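Local structure of WGR domain-containing protein (Bacteroides fragilis, 2RA8) at residues R3-Q8 with E59-G64; P219-L224 with P252-L257; P244-D249 with S275-Q280. The protein is of unknown function but joins a WGR domain, a module that in relatives probably contributes to nucleic-acid binding, to a leucine-rich-repeat domain. One frame throughout, in Å; residues are numbered along the deposited sequence.

In the fold
Contact 1 belongs to the amino-terminal WGR domain, where helix 46-62 ends against the antiparallel sheet. Contacts 2 and 3 lie in the long parallel sheet and loops of the leucine-rich repeats. The centre of contact 1 is about 25 Å from that of contact 2 and about 33 Å from that of contact 3, and it touches neither. Contacts 2 and 3 have centres only about 10 Å apart, and their segments alternate along the chain, since each joins one turn of the solenoid to the next. They meet where Q280 NE2 donates to L254 O at 3.0 Å, L257 CD2 packs on F246 CD1, and L254 CD2 packs on I277 CD1.

Contact 1. Residues R3-Q8 with E59-G64; sequences RVFVFQ and EKTKKG
F7 meets the turn at the end of the helix through the CD1-CE1 side of its ring. CE1 lies in close contact with K63 O, at 3.3 Å, and CD1 lies 3.6 Å from G64 O, which sits near the ring plane at its edge. Aromatic C-H groups carry a slight positive charge, so a carbonyl placed as G64 O is suits them, though no hydrogen bond joins the two segments. CG of F7 stands anti to the backbone N (chi1 -175°), and the ring beyond it reaches the turn.

G64 closes helix 46-62 in a Schellman motif, with G64 N bonded to T61 O at 3.1 Å. Its positive phi of 107° is easy for glycine, and having no side chain lets F7 CE1 come within 4.0 Å of G64 CA. From here the chain runs into strand 66-67, which pairs antiparallel with strand 3-8 in the WGR sheet; Y65, just before that strand, also meets the F7 ring.

Apolar contact is lighter. F5 CE2 touches T61 CG2 at 3.9 Å, obliquely to the ring, and the F5 side chain also packs on I57 of the same helix. Threonine serves both needs here: its methyl touches the phenylalanine while OG1 bonds back to A58 O.

Contact 2. Residues P219-L224 with P252-L257; sequences PNLEKL and PNLKWL
E222 O is gripped by two consecutive backbone amides, K255 N at 2.7 Å and W256 N at 2.9 Å. The second approaches nearly along the C=O axis and the first from a tilt; one carbonyl thus takes both amides where the neighbouring strand begins. L224 N then bonds W256 O at 3.0 Å, continuing the parallel pairing of K223 with W256 and L224 with L257.

Before the strands, N253 ND2 donates to P219 O at 2.9 Å. A water bridges the same gap, donating to P219 O and L221 O and accepting from N253 N. N220 ND2 likewise has P193 O as its partner, one turn earlier. The PNL sequence recurs in these successive turns of the leucine-rich-repeat solenoid, and in both the asparagine bonds to the turn before: its short amide reaches the preceding backbone, while the leucines turn into the core. There L221 CD2 and L254 CD1 pack together, and L224 CD2 meets L257 CD1 at 4.0 Å.

The other face of the sheet carries K223 and W256. In both residues CG is anti to the backbone N (chi1 175° and -178°), and the side chains run side by side. The extended lysine lies over one face of the indole: CE is 3.9 Å from the centroid of the five-membered ring, a CH-pi contact, and NZ is 4.0 Å from that of the six-membered ring, a cation-pi contact close to the ring normal. W256 NE1 keeps its own partner, D285 OD2. Well away from this pair, in the loops that lead into the strands, K255 NZ, turned by a bend at the end of its chain, forms a salt bridge of 3.1 Å with E222 OE2, approaching from above the carboxylate plane, 67° out of it.

Contact 3. Residues P244-D249 with S275-Q280; sequences PLFSKD and SDILPQ
D276 holds K248 at two points: K248 NZ forms a salt bridge with OD2 at 2.9 Å, and K248 N donates to OD1 at 3.1 Å. Both nitrogens stand out of the carboxylate plane. CG of K248 sits between the backbone N and the carbonyl carbon (chi1 66°), 3.2 Å from OD2, and a bend at the end of the chain brings the ammonium group back to the same oxygen. Aspartate suits the place because its short side chain can serve a backbone amide and a lysine together. A water donates to both D276 OD2 and D249 OD2, which probably eases the repulsion between two carboxylates whose oxygens are 4.5 Å apart; the same water accepts from S247 OG and D249 N.

S275 OG donates to F246 O at 2.6 Å, from 54° above the carbonyl plane, and accepts from I277 N at 3.0 Å, which makes an ST turn. The serine hydroxyl thus shapes its own loop while tying it to the neighbouring one, where F246 is the centre of an inverse gamma turn. A second water joins F246 O to D276 N.

Further out, I277 CG2 packs on F246 CB at 4.1 Å, and CD1 of the isoleucine reaches the backbone of S247. The F246 ring turns inward, meeting F272 edge-to-face and touching L257 and I259. Q280 OE1 lies 3.3 Å from K248 CB, while its NE2 bonds F251 O. The two loops stand ahead of the adjacent parallel strands 256-260 and 283-285, and this stacking of one loop on the next, with polar bonds between the loops and apolar side chains such as F246 packed against the sheet, is that of successive coils in a leucine-rich-repeat solenoid.

Contact 1. Residues R3-Q8 with E59-G64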
loop_
_atom_site.group_PDB
_atom_site.type_symbol
_atom_site.label_atom_id
_atom_site.label_comp_id
_atom_site.label_asym_id
_atom_site.label_seq_id
_atom_site.Cartn_x
_atom_site.Cartn_y
_atom_site.Cartn_z
ATOM N N ARG A 3 11.955 7.943 26.958
ATOM C CA ARG A 3 10.517 7.785 27.008
ATOM C C ARG A 3 10.186 6.677 26.055
ATOM O O ARG A 3 10.571 6.709 24.875
ATOM C CB ARG A 3 9.825 9.086 26.626
ATOM C CG ARG A 3 9.975 10.161 27.696
ATOM C CD ARG A 3 8.683 10.926 27.843
ATOM N NE ARG A 3 8.715 12.196 27.139
ATOM C CZ ARG A 3 7.643 12.814 26.653
ATOM N NH1 ARG A 3 6.434 12.275 26.779
ATOM N NH2 ARG A 3 7.780 13.992 26.062
ATOM N N VAL A 4 9.495 5.669 26.578
ATOM C CA VAL A 4 9.123 4.488 25.810
ATOM C C VAL A 4 7.667 4.467 25.403
ATOM O O VAL A 4 6.782 4.763 26.207
ATOM C CB VAL A 4 9.441 3.218 26.619
ATOM C CG1 VAL A 4 9.250 1.980 25.750
ATOM C CG2 VAL A 4 10.873 3.294 27.144
ATOM N N PHE A 5 7.414 4.105 24.152
ATOM C CA PHE A 5 6.047 4.050 23.632
ATOM C C PHE A 5 5.775 2.714 22.970
ATOM O O PHE A 5 6.690 2.074 22.446
ATOM C CB PHE A 5 5.815 5.202 22.632
ATOM C CG PHE A 5 6.078 6.570 23.211
ATOM C CD1 PHE A 5 7.380 7.018 23.419
ATOM C CD2 PHE A 5 5.023 7.410 23.543
ATOM C CE1 PHE A 5 7.622 8.286 23.949
ATOM C CE2 PHE A 5 5.257 8.676 24.075
ATOM C CZ PHE A 5 6.558 9.113 24.274
ATOM N N VAL A 6 4.510 2.293 22.984
ATOM C CA VAL A 6 4.104 1.010 22.423
ATOM C C VAL A 6 2.862 1.082 21.544
ATOM O O VAL A 6 1.901 1.778 21.868
ATOM C CB VAL A 6 3.835 -0.004 23.568
ATOM C CG1 VAL A 6 3.301 -1.309 23.002
ATOM C CG2 VAL A 6 5.111 -0.246 24.349
ATOM N N PHE A 7 2.883 0.356 20.427
ATOM C CA PHE A 7 1.742 0.310 19.512
ATOM C C PHE A 7 1.360 -1.131 19.264
ATOM O O PHE A 7 2.202 -1.934 18.854
ATOM C CB PHE A 7 2.072 0.963 18.161
ATOM C CG PHE A 7 0.891 1.045 17.230
ATOM C CD1 PHE A 7 -0.070 2.036 17.394
ATOM C CD2 PHE A 7 0.717 0.108 16.218
ATOM C CE1 PHE A 7 -1.187 2.091 16.566
ATOM C CE2 PHE A 7 -0.399 0.158 15.385
ATOM C CZ PHE A 7 -1.348 1.151 15.563
ATOM N N GLN A 8 0.088 -1.462 19.487
ATOM C CA GLN A 8 -0.406 -2.830 19.297
ATOM C C GLN A 8 -1.773 -2.964 18.657
ATOM O O GLN A 8 -2.757 -2.410 19.148
ATOM C CB GLN A 8 -0.491 -3.561 20.640
ATOM C CG GLN A 8 0.819 -4.007 21.265
ATOM C CD GLN A 8 0.594 -4.611 22.632
ATOM O OE1 GLN A 8 0.125 -3.929 23.545
ATOM N NE2 GLN A 8 0.910 -5.894 22.785
ATOM N N GLU A 59 4.138 13.052 16.943
ATOM C CA GLU A 59 3.785 12.262 15.771
ATOM C C GLU A 59 3.438 10.828 16.127
ATOM O O GLU A 59 2.479 10.258 15.595
ATOM C CB GLU A 59 4.951 12.271 14.784
ATOM C CG GLU A 59 4.681 11.564 13.475
ATOM C CD GLU A 59 5.933 11.459 12.623
ATOM O OE1 GLU A 59 6.697 12.447 12.571
ATOM O OE2 GLU A 59 6.151 10.397 12.002
ATOM N N LYS A 60 4.219 10.232 17.021
ATOM C CA LYS A 60 3.987 8.851 17.437
ATOM C C LYS A 60 2.682 8.698 18.187
ATOM O O LYS A 60 1.911 7.777 17.921
ATOM C CB LYS A 60 5.148 8.345 18.316
ATOM C CG LYS A 60 6.469 8.103 17.557
ATOM C CD LYS A 60 6.337 6.933 16.578
ATOM C CE LYS A 60 7.482 6.905 15.562
ATOM N NZ LYS A 60 7.198 5.944 14.458
ATOM N N THR A 61 2.417 9.602 19.125
ATOM C CA THR A 61 1.184 9.512 19.898
ATOM C C THR A 61 -0.011 9.746 19.013
ATOM O O THR A 61 -1.077 9.167 19.234
ATOM C CB THR A 61 1.163 10.525 21.070
ATOM O OG1 THR A 61 1.355 11.854 20.567
ATOM C CG2 THR A 61 2.257 10.191 22.087
ATOM N N LYS A 62 0.154 10.579 17.989
ATOM C CA LYS A 62 -0.947 10.855 17.083
ATOM C C LYS A 62 -1.244 9.610 16.296
ATOM O O LYS A 62 -2.377 9.394 15.864
ATOM C CB LYS A 62 -0.606 12.004 16.115
ATOM C CG LYS A 62 -1.810 12.483 15.299
ATOM C CD LYS A 62 -1.471 13.594 14.306
ATOM C CE LYS A 62 -0.715 13.066 13.093
ATOM N NZ LYS A 62 -0.537 14.111 12.041
ATOM N N LYS A 63 -0.228 8.771 16.111
ATOM C CA LYS A 63 -0.406 7.537 15.355
ATOM C C LYS A 63 -0.917 6.401 16.200
ATOM O O LYS A 63 -1.107 5.294 15.702
ATOM C CB LYS A 63 0.905 7.115 14.684
ATOM C CG LYS A 63 1.365 8.055 13.580
ATOM C CD LYS A 63 2.649 7.557 12.930
ATOM C CE LYS A 63 3.143 8.531 11.869
ATOM N NZ LYS A 63 2.138 8.743 10.790
ATOM N N GLY A 64 -1.140 6.657 17.484
ATOM C CA GLY A 64 -1.657 5.612 18.353
ATOM C C GLY A 64 -0.679 5.006 19.344
ATOM O O GLY A 64 -1.062 4.145 20.141
#

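Contact 2. Residues P219-L224 with P252-L257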
loop_
_atom_site.group_PDB
_atom_site.type_symbol
_atom_site.label_atom_id
_atom_site.label_comp_id
_atom_site.label_asym_id
_atom_site.label_seq_id
_atom_site.Cartn_x
_atom_site.Cartn_y
_atom_site.Cartn_z
ATOM N N PRO A 219 -25.541 -4.891 23.023
ATOM C CA PRO A 219 -25.649 -3.730 23.909
ATOM C C PRO A 219 -24.371 -3.002 24.230
ATOM O O PRO A 219 -24.386 -1.792 24.446
ATOM C CB PRO A 219 -26.299 -4.314 25.163
ATOM C CG PRO A 219 -25.713 -5.689 25.214
ATOM C CD PRO A 219 -25.827 -6.136 23.763
ATOM N N ASN A 220 -23.254 -3.717 24.281
ATOM C CA ASN A 220 -21.988 -3.065 24.607
ATOM C C ASN A 220 -21.174 -2.664 23.401
ATOM O O ASN A 220 -20.041 -2.214 23.548
ATOM C CB ASN A 220 -21.140 -3.965 25.504
ATOM C CG ASN A 220 -21.831 -4.285 26.823
ATOM O OD1 ASN A 220 -22.400 -3.395 27.467
ATOM N ND2 ASN A 220 -21.773 -5.548 27.232
ATOM N N LEU A 221 -21.737 -2.819 22.205
ATOM C CA LEU A 221 -21.010 -2.449 20.986
ATOM C C LEU A 221 -20.660 -0.963 21.017
ATOM O O LEU A 221 -21.485 -0.128 21.397
ATOM C CB LEU A 221 -21.861 -2.748 19.749
ATOM C CG LEU A 221 -21.099 -2.725 18.418
ATOM C CD1 LEU A 221 -20.117 -3.875 18.393
ATOM C CD2 LEU A 221 -22.061 -2.847 17.261
ATOM N N GLU A 222 -19.429 -0.629 20.638
ATOM C CA GLU A 222 -18.983 0.767 20.623
ATOM C C GLU A 222 -18.624 1.231 19.226
ATOM O O GLU A 222 -18.635 2.427 18.933
ATOM C CB GLU A 222 -17.776 0.944 21.545
ATOM C CG GLU A 222 -18.052 0.526 22.992
ATOM C CD GLU A 222 -16.925 0.897 23.934
ATOM O OE1 GLU A 222 -15.749 0.671 23.574
ATOM O OE2 GLU A 222 -17.217 1.408 25.035
ATOM N N LYS A 223 -18.302 0.275 18.365
ATOM C CA LYS A 223 -17.938 0.557 16.982
ATOM C C LYS A 223 -18.550 -0.440 16.021
ATOM O O LYS A 223 -18.501 -1.650 16.248
ATOM C CB LYS A 223 -16.410 0.544 16.817
ATOM C CG LYS A 223 -15.942 0.718 15.376
ATOM C CD LYS A 223 -14.457 1.034 15.279
ATOM C CE LYS A 223 -14.029 1.140 13.817
ATOM N NZ LYS A 223 -12.635 1.637 13.668
ATOM N N LEU A 224 -19.145 0.078 14.951
ATOM C CA LEU A 224 -19.759 -0.741 13.912
ATOM C C LEU A 224 -19.441 -0.134 12.586
ATOM O O LEU A 224 -19.830 0.993 12.309
ATOM C CB LEU A 224 -21.283 -0.802 14.067
ATOM C CG LEU A 224 -22.071 -1.459 12.917
ATOM C CD1 LEU A 224 -21.634 -2.912 12.716
ATOM C CD2 LEU A 224 -23.567 -1.400 13.229
ATOM N N PRO A 252 -27.039 1.312 22.514
ATOM C CA PRO A 252 -26.918 2.399 23.489
ATOM C C PRO A 252 -25.517 2.860 23.847
ATOM O O PRO A 252 -25.349 3.916 24.453
ATOM C CB PRO A 252 -27.691 1.860 24.695
ATOM C CG PRO A 252 -27.463 0.386 24.597
ATOM C CD PRO A 252 -27.667 0.129 23.125
ATOM N N ASN A 253 -24.502 2.086 23.480
ATOM C CA ASN A 253 -23.128 2.478 23.798
ATOM C C ASN A 253 -22.274 2.731 22.578
ATOM O O ASN A 253 -21.066 2.913 22.697
ATOM C CB ASN A 253 -22.454 1.413 24.670
ATOM C CG ASN A 253 -23.073 1.322 26.056
ATOM O OD1 ASN A 253 -23.076 2.290 26.809
ATOM N ND2 ASN A 253 -23.599 0.154 26.393
ATOM N N LEU A 254 -22.894 2.752 21.404
ATOM C CA LEU A 254 -22.152 2.986 20.161
ATOM C C LEU A 254 -21.519 4.380 20.126
ATOM O O LEU A 254 -22.145 5.364 20.526
ATOM C CB LEU A 254 -23.076 2.815 18.959
ATOM C CG LEU A 254 -22.371 2.546 17.624
ATOM C CD1 LEU A 254 -21.819 1.128 17.607
ATOM C CD2 LEU A 254 -23.349 2.734 16.484
ATOM N N LYS A 255 -20.265 4.455 19.675
ATOM C CA LYS A 255 -19.528 5.721 19.573
ATOM C C LYS A 255 -19.101 5.981 18.144
ATOM O O LYS A 255 -19.015 7.130 17.707
ATOM C CB LYS A 255 -18.254 5.693 20.422
ATOM C CG LYS A 255 -18.464 5.667 21.919
ATOM C CD LYS A 255 -17.125 5.710 22.651
ATOM C CE LYS A 255 -17.307 5.648 24.164
ATOM N NZ LYS A 255 -17.964 4.384 24.602
ATOM N N TRP A 256 -18.797 4.906 17.424
ATOM C CA TRP A 256 -18.362 5.000 16.034
ATOM C C TRP A 256 -19.296 4.182 15.184
ATOM O O TRP A 256 -19.462 2.982 15.400
ATOM C CB TRP A 256 -16.913 4.467 15.901
ATOM C CG TRP A 256 -16.289 4.550 14.520
ATOM C CD1 TRP A 256 -16.837 4.128 13.344
ATOM C CD2 TRP A 256 -14.976 5.035 14.204
ATOM N NE1 TRP A 256 -15.942 4.318 12.306
ATOM C CE2 TRP A 256 -14.798 4.871 12.808
ATOM C CE3 TRP A 256 -13.940 5.592 14.960
ATOM C CZ2 TRP A 256 -13.616 5.242 12.162
ATOM C CZ3 TRP A 256 -12.767 5.964 14.317
ATOM C CH2 TRP A 256 -12.616 5.788 12.928
ATOM N N LEU A 257 -19.948 4.836 14.229
ATOM C CA LEU A 257 -20.848 4.148 13.309
ATOM C C LEU A 257 -20.432 4.467 11.897
ATOM O O LEU A 257 -20.173 5.625 11.560
ATOM C CB LEU A 257 -22.293 4.593 13.509
ATOM C CG LEU A 257 -23.329 4.097 12.475
ATOM C CD1 LEU A 257 -23.361 2.556 12.400
ATOM C CD2 LEU A 257 -24.692 4.637 12.872
HETATM O O HOH W 1 -24.152 -0.241 22.033
#

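Contact 3. Residues P244-D249 with S275-Q280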
loop_
_atom_site.group_PDB
_atom_site.type_symbol
_atom_site.label_atom_id
_atom_site.label_comp_id
_atom_site.label_asym_id
_atom_site.label_seq_id
_atom_site.Cartn_x
_atom_site.Cartn_y
_atom_site.Cartn_z
ATOM N N PRO A 244 -32.510 0.736 10.223
ATOM C CA PRO A 244 -32.788 0.335 11.612
ATOM C C PRO A 244 -31.577 0.292 12.531
ATOM O O PRO A 244 -31.726 0.295 13.757
ATOM C CB PRO A 244 -33.442 -1.033 11.452
ATOM C CG PRO A 244 -34.162 -0.903 10.139
ATOM C CD PRO A 244 -33.123 -0.210 9.275
ATOM N N LEU A 245 -30.376 0.254 11.946
ATOM C CA LEU A 245 -29.128 0.228 12.719
ATOM C C LEU A 245 -28.885 1.536 13.429
ATOM O O LEU A 245 -28.221 1.583 14.464
ATOM C CB LEU A 245 -27.929 -0.047 11.803
ATOM C CG LEU A 245 -27.834 -1.422 11.150
ATOM C CD1 LEU A 245 -26.849 -1.373 9.988
ATOM C CD2 LEU A 245 -27.388 -2.441 12.183
ATOM N N PHE A 246 -29.419 2.612 12.862
ATOM C CA PHE A 246 -29.258 3.943 13.427
ATOM C C PHE A 246 -30.242 4.155 14.570
ATOM O O PHE A 246 -31.114 5.020 14.502
ATOM C CB PHE A 246 -29.486 4.997 12.331
ATOM C CG PHE A 246 -28.421 5.005 11.250
ATOM C CD1 PHE A 246 -27.515 6.061 11.163
ATOM C CD2 PHE A 246 -28.349 3.983 10.312
ATOM C CE1 PHE A 246 -26.548 6.097 10.147
ATOM C CE2 PHE A 246 -27.388 4.013 9.296
ATOM C CZ PHE A 246 -26.494 5.071 9.217
ATOM N N SER A 247 -30.094 3.373 15.634
ATOM C CA SER A 247 -30.993 3.465 16.780
ATOM C C SER A 247 -30.279 3.409 18.104
ATOM O O SER A 247 -29.573 2.442 18.398
ATOM C CB SER A 247 -32.019 2.329 16.712
ATOM O OG SER A 247 -32.658 2.143 17.964
ATOM N N LYS A 248 -30.460 4.438 18.925
ATOM C CA LYS A 248 -29.813 4.458 20.227
ATOM C C LYS A 248 -30.304 3.309 21.086
ATOM O O LYS A 248 -29.555 2.764 21.898
ATOM C CB LYS A 248 -30.059 5.796 20.943
ATOM C CG LYS A 248 -31.502 6.077 21.331
ATOM C CD LYS A 248 -31.583 7.376 22.129
ATOM C CE LYS A 248 -32.963 7.589 22.733
ATOM N NZ LYS A 248 -34.036 7.590 21.704
ATOM N N ASP A 249 -31.563 2.925 20.909
ATOM C CA ASP A 249 -32.109 1.816 21.682
ATOM C C ASP A 249 -31.397 0.522 21.326
ATOM O O ASP A 249 -31.165 -0.328 22.189
ATOM C CB ASP A 249 -33.616 1.662 21.433
ATOM C CG ASP A 249 -34.428 2.810 22.014
ATOM O OD1 ASP A 249 -34.183 3.186 23.181
ATOM O OD2 ASP A 249 -35.319 3.329 21.307
ATOM N N SER A 275 -31.270 10.377 12.437
ATOM C CA SER A 275 -31.271 9.354 13.481
ATOM C C SER A 275 -31.208 9.851 14.909
ATOM O O SER A 275 -30.702 10.942 15.189
ATOM C CB SER A 275 -30.108 8.385 13.241
ATOM O OG SER A 275 -30.063 7.373 14.233
ATOM N N ASP A 276 -31.716 9.036 15.830
ATOM C CA ASP A 276 -31.691 9.399 17.235
ATOM C C ASP A 276 -30.397 8.933 17.859
ATOM O O ASP A 276 -30.111 9.244 19.010
ATOM C CB ASP A 276 -32.896 8.790 17.969
ATOM C CG ASP A 276 -32.797 7.283 18.121
ATOM O OD1 ASP A 276 -31.985 6.650 17.414
ATOM O OD2 ASP A 276 -33.548 6.732 18.952
ATOM N N ILE A 277 -29.598 8.192 17.096
ATOM C CA ILE A 277 -28.323 7.700 17.606
ATOM C C ILE A 277 -27.241 8.755 17.475
ATOM O O ILE A 277 -26.315 8.803 18.287
ATOM C CB ILE A 277 -27.881 6.381 16.871
ATOM C CG1 ILE A 277 -26.764 5.685 17.665
ATOM C CG2 ILE A 277 -27.376 6.695 15.453
ATOM C CD1 ILE A 277 -26.532 4.229 17.260
ATOM N N LEU A 278 -27.368 9.630 16.477
ATOM C CA LEU A 278 -26.368 10.679 16.229
ATOM C C LEU A 278 -25.903 11.478 17.440
ATOM O O LEU A 278 -24.708 11.716 17.610
ATOM C CB LEU A 278 -26.872 11.652 15.146
ATOM C CG LEU A 278 -25.953 12.837 14.790
ATOM C CD1 LEU A 278 -24.584 12.338 14.345
ATOM C CD2 LEU A 278 -26.593 13.655 13.684
ATOM N N PRO A 279 -26.831 11.917 18.307
ATOM C CA PRO A 279 -26.404 12.687 19.480
ATOM C C PRO A 279 -25.335 12.056 20.361
ATOM O O PRO A 279 -24.533 12.768 20.965
ATOM C CB PRO A 279 -27.707 12.904 20.236
ATOM C CG PRO A 279 -28.703 13.046 19.120
ATOM C CD PRO A 279 -28.302 11.915 18.189
ATOM N N GLN A 280 -25.311 10.727 20.442
ATOM C CA GLN A 280 -24.332 10.033 21.283
ATOM C C GLN A 280 -23.016 9.694 20.604
ATOM O O GLN A 280 -22.020 9.415 21.277
ATOM C CB GLN A 280 -24.920 8.722 21.806
ATOM C CG GLN A 280 -25.002 7.635 20.745
ATOM C CD GLN A 280 -25.748 6.406 21.221
ATOM O OE1 GLN A 280 -26.899 6.498 21.647
ATOM N NE2 GLN A 280 -25.101 5.246 21.141
HETATM O O HOH W 2 -33.237 6.732 14.777
HETATM O O HOH W 3 -33.797 4.127 19.190
#